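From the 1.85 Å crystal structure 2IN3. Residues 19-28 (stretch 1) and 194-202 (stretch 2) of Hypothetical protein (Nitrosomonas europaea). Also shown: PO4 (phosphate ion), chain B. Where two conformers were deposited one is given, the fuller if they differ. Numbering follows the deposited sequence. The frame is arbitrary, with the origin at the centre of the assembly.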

# COMPACT_ATOMS: atom_id res chain seq x y z
N SER A 19 2.77 -6.96 -5.17
CA SER A 19 2.09 -7.05 -6.46
C SER A 19 0.60 -7.33 -6.29
O SER A 19 -0.20 -6.78 -7.01
CB SER A 19 2.75 -8.05 -7.41
OG SER A 19 2.78 -9.36 -6.87
N TRP A 20 0.24 -8.19 -5.34
CA TRP A 20 -1.19 -8.42 -5.08
C TRP A 20 -1.90 -7.20 -4.52
O TRP A 20 -3.14 -7.08 -4.65
CB TRP A 20 -1.43 -9.66 -4.21
CG TRP A 20 -1.37 -10.93 -5.03
CD1 TRP A 20 -0.37 -11.85 -5.06
CD2 TRP A 20 -2.37 -11.39 -5.95
NE1 TRP A 20 -0.68 -12.88 -5.93
CE2 TRP A 20 -1.92 -12.62 -6.47
CE3 TRP A 20 -3.60 -10.88 -6.37
CZ2 TRP A 20 -2.64 -13.34 -7.44
CZ3 TRP A 20 -4.33 -11.60 -7.33
CH2 TRP A 20 -3.84 -12.81 -7.84
N CYS A 21 -1.14 -6.30 -3.88
CA CYS A 21 -1.69 -5.00 -3.46
C CYS A 21 -2.04 -4.18 -4.70
O CYS A 21 -3.12 -3.53 -4.75
CB CYS A 21 -0.68 -4.23 -2.56
SG CYS A 21 -0.52 -5.04 -0.90
N TRP A 22 -1.16 -4.18 -5.71
CA TRP A 22 -1.53 -3.55 -7.00
C TRP A 22 -2.72 -4.27 -7.66
O TRP A 22 -3.61 -3.62 -8.21
CB TRP A 22 -0.32 -3.55 -7.91
CG TRP A 22 -0.44 -2.95 -9.29
CD1 TRP A 22 0.03 -3.49 -10.47
CD2 TRP A 22 -0.92 -1.63 -9.63
NE1 TRP A 22 -0.16 -2.61 -11.52
CE2 TRP A 22 -0.74 -1.47 -11.03
CE3 TRP A 22 -1.50 -0.60 -8.89
CZ2 TRP A 22 -1.12 -0.29 -11.70
CZ3 TRP A 22 -1.87 0.58 -9.56
CH2 TRP A 22 -1.68 0.71 -10.95
N GLY A 23 -2.77 -5.60 -7.58
CA GLY A 23 -3.96 -6.33 -8.09
C GLY A 23 -5.24 -5.85 -7.41
O GLY A 23 -6.32 -5.82 -8.01
N PHE A 24 -5.11 -5.49 -6.14
CA PHE A 24 -6.25 -5.17 -5.28
C PHE A 24 -6.59 -3.68 -5.34
O PHE A 24 -7.62 -3.27 -4.79
CB PHE A 24 -5.83 -5.53 -3.84
CG PHE A 24 -6.96 -5.57 -2.83
CD1 PHE A 24 -7.91 -6.56 -2.88
CD2 PHE A 24 -7.02 -4.60 -1.81
CE1 PHE A 24 -8.94 -6.63 -1.92
CE2 PHE A 24 -8.01 -4.66 -0.83
CZ PHE A 24 -8.97 -5.69 -0.88
N ALA A 25 -5.74 -2.88 -5.99
CA ALA A 25 -6.01 -1.41 -6.02
C ALA A 25 -7.45 -1.05 -6.50
O ALA A 25 -8.11 -0.19 -5.88
CB ALA A 25 -4.93 -0.63 -6.78
N PRO A 26 -7.96 -1.69 -7.59
CA PRO A 26 -9.35 -1.39 -7.97
C PRO A 26 -10.39 -1.77 -6.91
O PRO A 26 -11.46 -1.15 -6.85
CB PRO A 26 -9.55 -2.23 -9.24
CG PRO A 26 -8.17 -2.37 -9.81
CD PRO A 26 -7.33 -2.59 -8.58
N VAL A 27 -10.11 -2.81 -6.11
CA VAL A 27 -11.07 -3.31 -5.13
C VAL A 27 -11.13 -2.33 -3.95
O VAL A 27 -12.20 -1.90 -3.51
CB VAL A 27 -10.64 -4.71 -4.62
CG1 VAL A 27 -11.62 -5.21 -3.51
CG2 VAL A 27 -10.55 -5.69 -5.79
N ILE A 28 -9.97 -1.95 -3.44
CA ILE A 28 -9.98 -0.97 -2.34
C ILE A 28 -10.49 0.41 -2.78
O ILE A 28 -11.16 1.11 -1.99
CB ILE A 28 -8.59 -0.94 -1.56
CG1 ILE A 28 -8.74 -0.16 -0.22
CG2 ILE A 28 -7.51 -0.30 -2.44
CD1 ILE A 28 -9.72 -0.84 0.79
N GLY A 194 -5.31 -11.07 2.33
CA GLY A 194 -4.85 -11.44 1.00
C GLY A 194 -5.84 -10.85 0.03
O GLY A 194 -6.91 -10.38 0.44
N TYR A 195 -5.47 -10.84 -1.25
CA TYR A 195 -6.38 -10.39 -2.31
C TYR A 195 -7.67 -11.22 -2.28
O TYR A 195 -7.62 -12.45 -2.20
CB TYR A 195 -5.73 -10.57 -3.70
CG TYR A 195 -6.70 -10.35 -4.86
CD1 TYR A 195 -6.90 -9.06 -5.41
CD2 TYR A 195 -7.41 -11.41 -5.39
CE1 TYR A 195 -7.82 -8.87 -6.47
CE2 TYR A 195 -8.30 -11.23 -6.45
CZ TYR A 195 -8.51 -9.96 -6.98
OH TYR A 195 -9.40 -9.84 -8.02
N ARG A 196 -8.82 -10.55 -2.34
CA ARG A 196 -10.09 -11.26 -2.63
C ARG A 196 -10.89 -10.32 -3.53
O ARG A 196 -10.68 -9.09 -3.49
CB ARG A 196 -10.87 -11.60 -1.34
CG ARG A 196 -10.20 -12.67 -0.43
CD ARG A 196 -11.04 -13.10 0.79
NE ARG A 196 -12.10 -14.05 0.38
CZ ARG A 196 -13.09 -14.50 1.16
NH1 ARG A 196 -13.99 -15.34 0.64
NH2 ARG A 196 -13.19 -14.15 2.44
N PRO A 197 -11.79 -10.86 -4.36
CA PRO A 197 -12.65 -10.02 -5.21
C PRO A 197 -13.60 -9.12 -4.42
O PRO A 197 -13.90 -9.39 -3.25
CB PRO A 197 -13.44 -11.03 -6.05
CG PRO A 197 -12.62 -12.30 -5.99
CD PRO A 197 -12.00 -12.30 -4.63
N ILE A 198 -14.06 -8.05 -5.05
CA ILE A 198 -14.96 -7.06 -4.43
C ILE A 198 -16.25 -7.70 -3.87
O ILE A 198 -16.76 -7.25 -2.83
CB ILE A 198 -15.26 -5.87 -5.42
CG1 ILE A 198 -15.97 -4.69 -4.77
CG2 ILE A 198 -16.10 -6.32 -6.62
CD1 ILE A 198 -15.22 -4.03 -3.65
N GLU A 199 -16.75 -8.75 -4.52
CA GLU A 199 -17.99 -9.40 -4.03
C GLU A 199 -17.78 -10.01 -2.64
O GLU A 199 -18.61 -9.85 -1.75
CB GLU A 199 -18.51 -10.46 -5.02
CG GLU A 199 -19.12 -9.87 -6.29
CD GLU A 199 -18.06 -9.54 -7.36
OE1 GLU A 199 -16.89 -9.97 -7.23
OE2 GLU A 199 -18.42 -8.85 -8.33
N ALA A 200 -16.66 -10.71 -2.46
CA ALA A 200 -16.35 -11.30 -1.15
C ALA A 200 -16.19 -10.22 -0.07
O ALA A 200 -16.66 -10.38 1.04
CB ALA A 200 -15.12 -12.18 -1.22
N LEU A 201 -15.56 -9.10 -0.41
CA LEU A 201 -15.28 -8.10 0.61
C LEU A 201 -16.52 -7.28 0.94
O LEU A 201 -16.69 -6.86 2.09
CB LEU A 201 -14.12 -7.23 0.19
CG LEU A 201 -12.93 -8.15 -0.10
CD1 LEU A 201 -12.03 -7.50 -1.08
CD2 LEU A 201 -12.17 -8.54 1.17
N ARG A 202 -17.39 -7.09 -0.04
CA ARG A 202 -18.73 -6.52 0.23
C ARG A 202 -19.47 -7.35 1.28
O ARG A 202 -20.00 -6.80 2.25
CB ARG A 202 -19.52 -6.41 -1.05
CG ARG A 202 -19.19 -5.12 -1.83
CD ARG A 202 -19.67 -5.22 -3.24
NE ARG A 202 -19.36 -4.01 -3.99
CZ ARG A 202 -19.53 -3.91 -5.31
NH1 ARG A 202 -20.04 -4.92 -6.00
NH2 ARG A 202 -19.21 -2.78 -5.93
P PO4 B . 5.18 -10.02 -4.28
O1 PO4 B . 6.11 -11.07 -4.83
O2 PO4 B . 5.68 -9.43 -2.98
O3 PO4 B . 4.98 -8.95 -5.31
O4 PO4 B . 3.88 -10.74 -3.93

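Helix 19-28 receives a loop, residues 194-197, and the first turn of a second helix, 198-202, in a contact that is almost wholly apolar; no hydrogen bond crosses it, and 390 Å² of surface is buried. The two helix axes come no nearer than 10.7 Å and their N-to-C directions differ by 59°. The loop residue Tyr 195 has the largest covered area, 113 Å²; the CA atoms of Phe 24 and Tyr 195 lie 6.0 Å apart, and those of Val 27 and Ile 198, at the start of the second helix, 5.4 Å. The first helix is kinked where N of Pro 26 and N of Val 27 lack the usual bond to the turn before; proline has no N-H to give, and Val 27 N makes only a weak bond to Phe 24 O (2.9 Å).

The main bump is Tyr 195. Its CA-to-CB bond points toward the helix, and with chi1 at t the ring lies in a hollow lined by Trp 20, Gly 23, Phe 24 and Val 27. Trp 20 borders it near the ring's base, its CE3 3.4 Å from Tyr 195 CB, while Trp 20 CZ3 lies over one face of the tyrosine ring. The two six-membered rings meet obliquely, centroids 5.0 Å apart and planes at 42°. Gly 23 helps form the floor: it has no side chain, and its O comes within 3.7 Å of Tyr 195 CE1. A CB here would point toward the loop and be crowded by Trp 20 CE3. Phe 24 CD1 touches Tyr 195 CD1 at 3.7 Å, and Val 27 CG2 reaches Tyr 195 CE1 more loosely, at 4.2 Å.

Farther along, the helix supplies the bumps. The CA-to-CB bond of Phe 24 points sideways, but the end of its ring comes nearer and enters edge-on, placing CE1 3.3 Å from Leu 201 CD1 and 3.4 Å from Arg 196 O. Val 27 points its CA-to-CB bond toward the second stretch, and its CG1 touches both Ile 198 CD1 (3.8 Å) and Leu 201 CD1 (3.4 Å). These close methyl and ring contacts are van der Waals packing, with no polar bond across them. Arg 196 O is buried here without a partner; the CA-to-CB bond of Arg 196 points sideways and the end of its side chain leads off from the helix.

Pro 197 occupies the N-cap position of the second helix, its CA-to-CB bond pointing away from the first. At the start of the first helix, outside the interface, Ser 19 binds a phosphate ion, probably from the crystallisation liquor: Ser 19 N and Ser 19 OG both donate to PO4 O3, at 3.0 and 2.7 Å.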